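Long-range contacts in ribosomal RNA small subunit methyltransferase D (Haemophilus influenzae, PDB 2IFT), which probably methylates the N2 atom of guanosine 966 in 16S rRNA of the assembled 30S particle, using S-adenosyl-L-methionine as methyl donor: residues 80-85 and 111-116; 122-127 and 152-157; 146-151 and 170-175. All coordinates share one frame; numbering follows the deposited sequence.

All three contacts belong to one Rossmann-like methyltransferase domain and follow its sheet outward. Interaction 1 lies on strand 78-82, at the end where class I enzymes of this kind usually hold S-adenosylmethionine. Interaction 2 joins the start of strand 126-131 to strand 153-154, which leads into the parallel strand 157-164; its centre is about 17 Å from that of interaction 1, and Phe116 O and Trp152 CZ2 touch at 3.6 Å. Interaction 3, centred about 11 Å from interaction 2 and 19 Å from interaction 1, ties helix 139-149 to the turn before strand 175-183. It meets interaction 2 through Leu153 CD1 and Trp175 CZ2, 3.3 Å apart, and interaction 1 through Leu114 O and Leu146 CD1, also 3.3 Å.

Interaction 1: residues 80-85 and 111-116; sequences TFLELD and QSSLDF
Ser112 O takes two backbone N-H groups, from Asp115 and, at 2.9 Å, from Phe116 N, while CB of the same serine rests against Leu84 CG. Its hydroxyl is also engaged: Ser112 OG accepts from Leu114 N at 3.1 Å, the N-cap bond that starts helix 113-116. Leu84 meets the serine because its CG lies anti to the backbone N (chi1 -152°). Between the two segments the main chains run close, with Leu84 CA and Gln111 CA 4.4 Å apart, yet no hydrogen bond joins them; Glu83 O and Gln111 N approach at a poor angle. The fold here is the Rossmann-like class I methyltransferase sheet: strand 78-82 ends beside the glycine-rich loop, and Glu83 stands just after this strand, consistent with the acidic residue that binds the cofactor ribose in many class I methyltransferases. Glu83 OE1 accepts from Gly63 N in that loop, and OE2 takes Asp85 N at 3.0 Å on its anti lone pair, so both carboxylate oxygens have partners. Packing carries the contact itself. The side chain of Leu82 crosses Phe116 at about a right angle and lays CD1 over the ring face, 4.1 Å from the centroid and 26° off the normal, a CH-pi contact. CD2 sits above the same ring toward its rim, near CE1. On its other approaches Leu82 CD1 reaches Gln111 O at 3.4 Å, and Leu82 CB abuts Ser113 OG at 3.4 Å, the hydroxyl itself being hydrogen-bonded to Gly60 O. Gln111 OE1 lies at the edge of the Phe116 ring, in its plane. Asp85 sits at the N-cap of helix 86-98, its OD1 accepting weak bonds from Thr87 N and Val88 N, and the ring of Phe116 also meets Trp152.

Interaction 2: residues 122-127 and 152-157; sequences NQPHFD and WLKPNA
Phe126 and Leu153 form a parallel beta bridge at the start of a beta-alpha-beta crossover, in which strand 126-131 leads through helix 139-149 to the neighbouring parallel strand 157-164. Three backbone hydrogen bonds hold the bridge. Trp152 O accepts two of them, from His125 N at 2.8 Å, a donor above the carbonyl plane, and from Phe126 N, nearly in line with the C=O; Lys154 N returns a bond to Phe126 O at 3.0 Å. The aromatic groups cluster beside it. Trp152 turns its edge to the face of His125 in a T-shaped pair, planes at 72°, whereas Phe126 lies alongside Trp152 and meets it rim to rim, Phe126 CE1 to Trp152 CE3 at 3.5 Å. Trp152 NE1 is bonded to Leu117 O. Charge enters with Lys154, whose chain bends at chi3 (46°) after its CG has pressed tightly on Pro124 CB at 3.3 Å. Its NZ forms a long salt bridge of 3.6 Å to Asp127 OD2, which also accepts from Glu56 N. The other oxygen, Asp127 OD1, is tied to Pro155 O by a water donating to both, 2.9 Å from OD1 and 2.6 Å from Pro155 O.

Interaction 3: residues 146-151 and 170-175; sequences LLCENN and ITPENW
Cys148 and Trp175 make the tight part of this small contact: the cysteine SG lies 3.3 Å from NE1 and 3.6 Å from CE2 of the indole. The sulfur stands obliquely to the five-membered ring, 3.9 Å from its centroid and 43° off the normal, a sulfur-aromatic contact. One turn residue shares the indole, since Pro172 sets its CG over a face of Trp175, offset toward the rim, and its CB touches the cysteine SG at 4.0 Å. The same proline begins a type I turn that closes with Trp175 N bonded to Pro172 O, which places the proline ring and the indole together. Elsewhere the contact is looser. The nearest alpha carbons, Cys148 CA and Pro172 CA, are 8.0 Å apart, so side chains alone span the gap. Leu147 approaches the indole at its edge, close to the ring plane, and its CD1 comes no nearer than 4.3 Å to CH2 of Trp175. Leu147 and Trp175 are buried, whereas Cys148, Pro172 and Asn174 are partly exposed. On this more open side, the amide of Asn174 gives only a weak hydrogen bond, Asn174 ND2 to Cys148 SG at 3.6 Å. In the fold, the last turn of helix 139-149 meets the loop entering edge strand 175-183; Ile144 of that helix, Leu153 of strand 153-154 and Tyr191 of strand 186-193 also pack against Trp175.

Interaction 1: residues 80-85 and 111-116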
loop_
_atom_site.group_PDB
_atom_site.type_symbol
_atom_site.label_atom_id
_atom_site.label_comp_id
_atom_site.label_asym_id
_atom_site.label_seq_id
_atom_site.Cartn_x
_atom_site.Cartn_y
_atom_site.Cartn_z
ATOM N N THR A 80 1.214 3.411 -7.166
ATOM C CA THR A 80 2.091 4.542 -6.946
ATOM C C THR A 80 2.901 4.170 -5.713
ATOM O O THR A 80 2.334 3.763 -4.693
ATOM C CB THR A 80 1.289 5.809 -6.664
ATOM O OG1 THR A 80 0.459 6.092 -7.792
ATOM C CG2 THR A 80 2.212 6.990 -6.408
ATOM N N PHE A 81 4.223 4.277 -5.822
ATOM C CA PHE A 81 5.115 3.949 -4.719
ATOM C C PHE A 81 5.688 5.218 -4.092
ATOM O O PHE A 81 6.274 6.040 -4.789
ATOM C CB PHE A 81 6.294 3.091 -5.197
ATOM C CG PHE A 81 5.895 1.829 -5.920
ATOM C CD1 PHE A 81 5.425 1.876 -7.233
ATOM C CD2 PHE A 81 6.043 0.588 -5.306
ATOM C CE1 PHE A 81 5.116 0.699 -7.925
ATOM C CE2 PHE A 81 5.736 -0.588 -5.986
ATOM C CZ PHE A 81 5.275 -0.534 -7.296
ATOM N N LEU A 82 5.500 5.373 -2.784
ATOM C CA LEU A 82 6.034 6.518 -2.058
ATOM C C LEU A 82 7.241 6.046 -1.257
ATOM O O LEU A 82 7.146 5.116 -0.449
ATOM C CB LEU A 82 4.977 7.105 -1.118
ATOM C CG LEU A 82 4.237 8.322 -1.683
ATOM C CD1 LEU A 82 5.209 9.494 -1.825
ATOM C CD2 LEU A 82 3.623 7.977 -3.032
ATOM N N GLU A 83 8.380 6.682 -1.485
ATOM C CA GLU A 83 9.605 6.286 -0.799
ATOM C C GLU A 83 10.543 7.469 -0.585
ATOM O O GLU A 83 10.962 8.107 -1.540
ATOM C CB GLU A 83 10.304 5.191 -1.613
ATOM C CG GLU A 83 11.583 4.672 -0.998
ATOM C CD GLU A 83 11.408 4.283 0.455
ATOM O OE1 GLU A 83 10.566 3.396 0.738
ATOM O OE2 GLU A 83 12.116 4.866 1.309
ATOM N N LEU A 84 10.861 7.736 0.680
ATOM C CA LEU A 84 11.733 8.840 1.083
ATOM C C LEU A 84 13.201 8.611 0.723
ATOM O O LEU A 84 13.863 9.494 0.175
ATOM C CB LEU A 84 11.649 9.051 2.599
ATOM C CG LEU A 84 11.922 10.456 3.151
ATOM C CD1 LEU A 84 12.399 10.345 4.584
ATOM C CD2 LEU A 84 12.947 11.180 2.312
ATOM N N ASP A 85 13.706 7.430 1.063
ATOM C CA ASP A 85 15.093 7.079 0.799
ATOM C C ASP A 85 15.328 6.968 -0.703
ATOM O O ASP A 85 14.780 6.081 -1.359
ATOM C CB ASP A 85 15.429 5.751 1.467
ATOM C CG ASP A 85 16.908 5.467 1.457
ATOM O OD1 ASP A 85 17.542 5.662 0.405
ATOM O OD2 ASP A 85 17.437 5.045 2.502
ATOM N N GLN A 111 9.189 10.711 -1.833
ATOM C CA GLN A 111 8.750 11.519 -0.703
ATOM C C GLN A 111 8.261 10.617 0.409
ATOM O O GLN A 111 7.898 9.455 0.185
ATOM C CB GLN A 111 7.570 12.418 -1.074
ATOM C CG GLN A 111 7.866 13.651 -1.876
ATOM C CD GLN A 111 6.602 14.442 -2.156
ATOM O OE1 GLN A 111 5.837 14.755 -1.233
ATOM N NE2 GLN A 111 6.372 14.771 -3.425
ATOM N N SER A 112 8.239 11.169 1.613
ATOM C CA SER A 112 7.708 10.457 2.760
ATOM C C SER A 112 6.208 10.660 2.624
ATOM O O SER A 112 5.763 11.761 2.281
ATOM C CB SER A 112 8.159 11.108 4.061
ATOM O OG SER A 112 7.323 10.682 5.126
ATOM N N SER A 113 5.426 9.622 2.886
ATOM C CA SER A 113 3.981 9.760 2.787
ATOM C C SER A 113 3.458 10.729 3.837
ATOM O O SER A 113 2.393 11.323 3.672
ATOM C CB SER A 113 3.301 8.404 2.956
ATOM O OG SER A 113 3.178 7.754 1.704
ATOM N N LEU A 114 4.208 10.892 4.918
ATOM C CA LEU A 114 3.788 11.798 5.977
ATOM C C LEU A 114 3.674 13.229 5.464
ATOM O O LEU A 114 2.881 14.013 5.982
ATOM C CB LEU A 114 4.771 11.730 7.150
ATOM C CG LEU A 114 4.806 10.347 7.816
ATOM C CD1 LEU A 114 5.862 10.316 8.912
ATOM C CD2 LEU A 114 3.427 10.023 8.384
ATOM N N ASP A 115 4.460 13.574 4.448
ATOM C CA ASP A 115 4.392 14.924 3.904
ATOM C C ASP A 115 3.643 14.955 2.587
ATOM O O ASP A 115 2.879 15.884 2.330
ATOM C CB ASP A 115 5.797 15.531 3.736
ATOM C CG ASP A 115 6.417 15.941 5.069
ATOM O OD1 ASP A 115 5.694 16.522 5.907
ATOM O OD2 ASP A 115 7.621 15.696 5.280
ATOM N N PHE A 116 3.857 13.940 1.757
ATOM C CA PHE A 116 3.180 13.855 0.468
ATOM C C PHE A 116 1.657 13.935 0.633
ATOM O O PHE A 116 0.982 14.647 -0.108
ATOM C CB PHE A 116 3.553 12.537 -0.233
ATOM C CG PHE A 116 2.665 12.183 -1.407
ATOM C CD1 PHE A 116 1.676 11.212 -1.280
ATOM C CD2 PHE A 116 2.854 12.782 -2.648
ATOM C CE1 PHE A 116 0.891 10.831 -2.381
ATOM C CE2 PHE A 116 2.074 12.413 -3.756
ATOM C CZ PHE A 116 1.093 11.434 -3.618
#

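Interaction 2: residues 122-127 and 152-157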
loop_
_atom_site.group_PDB
_atom_site.type_symbol
_atom_site.label_atom_id
_atom_site.label_comp_id
_atom_site.label_asym_id
_atom_site.label_seq_id
_atom_site.Cartn_x
_atom_site.Cartn_y
_atom_site.Cartn_z
ATOM N N ASN A 122 -8.231 17.462 -4.901
ATOM C CA ASN A 122 -9.532 17.858 -5.438
ATOM C C ASN A 122 -10.351 16.640 -5.778
ATOM O O ASN A 122 -11.574 16.695 -5.776
ATOM C CB ASN A 122 -9.380 18.662 -6.716
ATOM C CG ASN A 122 -8.551 19.884 -6.524
ATOM O OD1 ASN A 122 -8.494 20.435 -5.423
ATOM N ND2 ASN A 122 -7.903 20.336 -7.595
ATOM N N GLN A 123 -9.665 15.542 -6.070
ATOM C CA GLN A 123 -10.315 14.298 -6.456
ATOM C C GLN A 123 -9.584 13.114 -5.830
ATOM O O GLN A 123 -8.361 13.113 -5.757
ATOM C CB GLN A 123 -10.278 14.195 -7.979
ATOM C CG GLN A 123 -11.164 13.146 -8.581
ATOM C CD GLN A 123 -11.257 13.301 -10.083
ATOM O OE1 GLN A 123 -11.642 14.362 -10.588
ATOM N NE2 GLN A 123 -10.904 12.245 -10.812
ATOM N N PRO A 124 -10.322 12.097 -5.356
ATOM C CA PRO A 124 -9.675 10.927 -4.740
ATOM C C PRO A 124 -8.727 10.247 -5.729
ATOM O O PRO A 124 -8.908 10.359 -6.939
ATOM C CB PRO A 124 -10.861 10.032 -4.372
ATOM C CG PRO A 124 -11.983 11.009 -4.165
ATOM C CD PRO A 124 -11.791 11.973 -5.306
ATOM N N HIS A 125 -7.715 9.550 -5.228
ATOM C CA HIS A 125 -6.777 8.881 -6.127
ATOM C C HIS A 125 -6.678 7.376 -5.926
ATOM O O HIS A 125 -6.346 6.652 -6.859
ATOM C CB HIS A 125 -5.350 9.425 -5.967
ATOM C CG HIS A 125 -5.187 10.869 -6.317
ATOM N ND1 HIS A 125 -3.957 11.431 -6.585
ATOM C CD2 HIS A 125 -6.087 11.877 -6.411
ATOM C CE1 HIS A 125 -4.107 12.720 -6.830
ATOM N NE2 HIS A 125 -5.390 13.016 -6.731
ATOM N N PHE A 126 -6.976 6.897 -4.724
ATOM C CA PHE A 126 -6.778 5.483 -4.462
ATOM C C PHE A 126 -7.921 4.565 -4.056
ATOM O O PHE A 126 -8.746 4.906 -3.204
ATOM C CB PHE A 126 -5.647 5.355 -3.440
ATOM C CG PHE A 126 -4.447 6.195 -3.767
ATOM C CD1 PHE A 126 -4.106 7.284 -2.974
ATOM C CD2 PHE A 126 -3.653 5.899 -4.880
ATOM C CE1 PHE A 126 -2.981 8.078 -3.283
ATOM C CE2 PHE A 126 -2.531 6.682 -5.195
ATOM C CZ PHE A 126 -2.200 7.775 -4.392
ATOM N N ASP A 127 -7.925 3.388 -4.681
ATOM C CA ASP A 127 -8.895 2.319 -4.437
ATOM C C ASP A 127 -8.302 1.393 -3.381
ATOM O O ASP A 127 -9.029 0.736 -2.631
ATOM C CB ASP A 127 -9.133 1.499 -5.710
ATOM C CG ASP A 127 -9.847 2.278 -6.789
ATOM O OD1 ASP A 127 -11.073 2.480 -6.658
ATOM O OD2 ASP A 127 -9.184 2.696 -7.765
ATOM N N TRP A 152 -8.058 11.645 -0.206
ATOM C CA TRP A 152 -7.229 10.763 -1.020
ATOM C C TRP A 152 -7.916 9.484 -1.441
ATOM O O TRP A 152 -7.609 8.919 -2.495
ATOM C CB TRP A 152 -5.967 10.358 -0.262
ATOM C CG TRP A 152 -4.979 11.434 -0.115
ATOM C CD1 TRP A 152 -4.805 12.242 0.964
ATOM C CD2 TRP A 152 -4.031 11.857 -1.100
ATOM N NE1 TRP A 152 -3.805 13.146 0.716
ATOM C CE2 TRP A 152 -3.313 12.932 -0.543
ATOM C CE3 TRP A 152 -3.723 11.428 -2.402
ATOM C CZ2 TRP A 152 -2.296 13.594 -1.241
ATOM C CZ3 TRP A 152 -2.708 12.089 -3.102
ATOM C CH2 TRP A 152 -2.008 13.159 -2.516
ATOM N N LEU A 153 -8.840 9.034 -0.601
ATOM C CA LEU A 153 -9.537 7.787 -0.819
ATOM C C LEU A 153 -10.812 7.834 -1.600
ATOM O O LEU A 153 -11.678 8.675 -1.381
ATOM C CB LEU A 153 -9.821 7.125 0.519
ATOM C CG LEU A 153 -8.547 6.844 1.316
ATOM C CD1 LEU A 153 -8.945 6.317 2.670
ATOM C CD2 LEU A 153 -7.650 5.846 0.575
ATOM N N LYS A 154 -10.920 6.883 -2.510
ATOM C CA LYS A 154 -12.096 6.755 -3.329
ATOM C C LYS A 154 -13.061 5.899 -2.524
ATOM O O LYS A 154 -12.647 5.117 -1.652
ATOM C CB LYS A 154 -11.699 6.100 -4.634
ATOM C CG LYS A 154 -10.630 6.917 -5.336
ATOM C CD LYS A 154 -10.174 6.280 -6.616
ATOM C CE LYS A 154 -11.343 5.814 -7.438
ATOM N NZ LYS A 154 -10.915 5.626 -8.838
ATOM N N PRO A 155 -14.361 6.035 -2.791
ATOM C CA PRO A 155 -15.342 5.248 -2.048
ATOM C C PRO A 155 -15.053 3.748 -2.053
ATOM O O PRO A 155 -14.660 3.177 -3.069
ATOM C CB PRO A 155 -16.668 5.626 -2.722
ATOM C CG PRO A 155 -16.261 6.024 -4.128
ATOM C CD PRO A 155 -15.005 6.822 -3.859
ATOM N N ASN A 156 -15.213 3.127 -0.890
ATOM C CA ASN A 156 -15.004 1.693 -0.736
ATOM C C ASN A 156 -13.560 1.246 -0.828
ATOM O O ASN A 156 -13.297 0.057 -0.981
ATOM C CB ASN A 156 -15.832 0.929 -1.769
ATOM C CG ASN A 156 -17.299 1.259 -1.672
ATOM O OD1 ASN A 156 -17.858 1.320 -0.567
ATOM N ND2 ASN A 156 -17.939 1.472 -2.820
ATOM N N ALA A 157 -12.630 2.191 -0.750
ATOM C CA ALA A 157 -11.217 1.852 -0.803
ATOM C C ALA A 157 -10.900 0.991 0.403
ATOM O O ALA A 157 -11.492 1.171 1.471
ATOM C CB ALA A 157 -10.367 3.118 -0.770
HETATM O O HOH W 1 -12.581 2.066 -4.205
#

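Interaction 3: residues 146-151 and 170-175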
loop_
_atom_site.group_PDB
_atom_site.type_symbol
_atom_site.label_atom_id
_atom_site.label_comp_id
_atom_site.label_asym_id
_atom_site.label_seq_id
_atom_site.Cartn_x
_atom_site.Cartn_y
_atom_site.Cartn_z
ATOM N N LEU A 146 -4.196 11.716 7.543
ATOM C CA LEU A 146 -4.025 12.485 6.315
ATOM C C LEU A 146 -4.850 11.936 5.142
ATOM O O LEU A 146 -5.446 12.700 4.384
ATOM C CB LEU A 146 -2.545 12.537 5.955
ATOM C CG LEU A 146 -1.670 13.234 7.012
ATOM C CD1 LEU A 146 -0.191 13.035 6.686
ATOM C CD2 LEU A 146 -2.016 14.726 7.069
ATOM N N LEU A 147 -4.880 10.617 4.983
ATOM C CA LEU A 147 -5.674 10.020 3.914
ATOM C C LEU A 147 -7.099 10.545 4.015
ATOM O O LEU A 147 -7.674 10.998 3.028
ATOM C CB LEU A 147 -5.693 8.492 4.037
ATOM C CG LEU A 147 -4.457 7.731 3.555
ATOM C CD1 LEU A 147 -4.599 6.267 3.917
ATOM C CD2 LEU A 147 -4.293 7.901 2.047
ATOM N N CYS A 148 -7.658 10.483 5.222
ATOM C CA CYS A 148 -9.026 10.947 5.477
ATOM C C CYS A 148 -9.182 12.450 5.340
ATOM O O CYS A 148 -10.107 12.941 4.696
ATOM C CB CYS A 148 -9.467 10.553 6.885
ATOM S SG CYS A 148 -10.175 8.905 7.021
ATOM N N GLU A 149 -8.271 13.174 5.971
ATOM C CA GLU A 149 -8.295 14.623 5.960
ATOM C C GLU A 149 -8.203 15.236 4.580
ATOM O O GLU A 149 -8.937 16.156 4.261
ATOM C CB GLU A 149 -7.142 15.152 6.803
ATOM C CG GLU A 149 -7.540 16.155 7.861
ATOM C CD GLU A 149 -6.549 16.180 9.013
ATOM O OE1 GLU A 149 -5.362 16.513 8.775
ATOM O OE2 GLU A 149 -6.956 15.855 10.155
ATOM N N ASN A 150 -7.315 14.706 3.746
ATOM C CA ASN A 150 -7.111 15.299 2.442
ATOM C C ASN A 150 -7.700 14.673 1.187
ATOM O O ASN A 150 -7.116 14.768 0.111
ATOM C CB ASN A 150 -5.617 15.588 2.267
ATOM C CG ASN A 150 -5.083 16.522 3.354
ATOM O OD1 ASN A 150 -5.628 17.602 3.576
ATOM N ND2 ASN A 150 -4.024 16.106 4.039
ATOM N N ASN A 151 -8.857 14.034 1.331
ATOM C CA ASN A 151 -9.590 13.512 0.180
ATOM C C ASN A 151 -8.778 12.614 -0.758
ATOM O O ASN A 151 -8.822 12.790 -1.972
ATOM C CB ASN A 151 -10.128 14.733 -0.588
ATOM C CG ASN A 151 -11.239 14.392 -1.566
ATOM O OD1 ASN A 151 -12.114 13.585 -1.270
ATOM N ND2 ASN A 151 -11.224 15.036 -2.732
ATOM N N ILE A 170 -7.535 3.158 16.389
ATOM C CA ILE A 170 -8.953 3.445 16.458
ATOM C C ILE A 170 -9.411 3.701 15.037
ATOM O O ILE A 170 -8.735 4.357 14.238
ATOM C CB ILE A 170 -9.274 4.668 17.348
ATOM C CG1 ILE A 170 -9.365 4.228 18.816
ATOM C CG2 ILE A 170 -10.611 5.283 16.935
ATOM C CD1 ILE A 170 -8.128 3.521 19.350
ATOM N N THR A 171 -10.578 3.163 14.740
ATOM C CA THR A 171 -11.180 3.263 13.430
ATOM C C THR A 171 -11.693 4.658 13.104
ATOM O O THR A 171 -12.620 5.143 13.752
ATOM C CB THR A 171 -12.342 2.252 13.349
ATOM O OG1 THR A 171 -11.861 0.960 13.740
ATOM C CG2 THR A 171 -12.920 2.179 11.949
ATOM N N PRO A 172 -11.075 5.334 12.117
ATOM C CA PRO A 172 -11.533 6.675 11.739
ATOM C C PRO A 172 -13.023 6.385 11.642
ATOM O O PRO A 172 -13.393 5.282 11.237
ATOM C CB PRO A 172 -10.914 6.878 10.360
ATOM C CG PRO A 172 -9.640 6.105 10.443
ATOM C CD PRO A 172 -10.109 4.817 11.136
ATOM N N GLU A 173 -13.898 7.314 11.991
ATOM C CA GLU A 173 -15.318 6.977 11.946
ATOM C C GLU A 173 -16.002 6.730 10.604
ATOM O O GLU A 173 -17.099 6.180 10.580
ATOM C CB GLU A 173 -16.113 8.015 12.705
ATOM C CG GLU A 173 -15.981 9.388 12.162
ATOM C CD GLU A 173 -17.117 10.221 12.647
ATOM O OE1 GLU A 173 -17.243 10.359 13.883
ATOM O OE2 GLU A 173 -17.897 10.713 11.806
ATOM N N ASN A 174 -15.394 7.138 9.496
ATOM C CA ASN A 174 -16.004 6.909 8.181
ATOM C C ASN A 174 -15.426 5.606 7.612
ATOM O O ASN A 174 -15.568 5.292 6.420
ATOM C CB ASN A 174 -15.693 8.096 7.264
ATOM C CG ASN A 174 -14.238 8.516 7.349
ATOM O OD1 ASN A 174 -13.603 8.367 8.402
ATOM N ND2 ASN A 174 -13.699 9.057 6.253
ATOM N N TRP A 175 -14.769 4.847 8.488
ATOM C CA TRP A 175 -14.158 3.576 8.108
ATOM C C TRP A 175 -14.764 2.402 8.874
ATOM O O TRP A 175 -15.351 2.583 9.939
ATOM C CB TRP A 175 -12.650 3.609 8.374
ATOM C CG TRP A 175 -11.856 4.439 7.407
ATOM C CD1 TRP A 175 -12.332 5.417 6.582
ATOM C CD2 TRP A 175 -10.429 4.426 7.235
ATOM N NE1 TRP A 175 -11.296 6.017 5.911
ATOM C CE2 TRP A 175 -10.118 5.431 6.289
ATOM C CE3 TRP A 175 -9.387 3.666 7.786
ATOM C CZ2 TRP A 175 -8.800 5.699 5.886
ATOM C CZ3 TRP A 175 -8.074 3.934 7.383
ATOM C CH2 TRP A 175 -7.795 4.944 6.440
#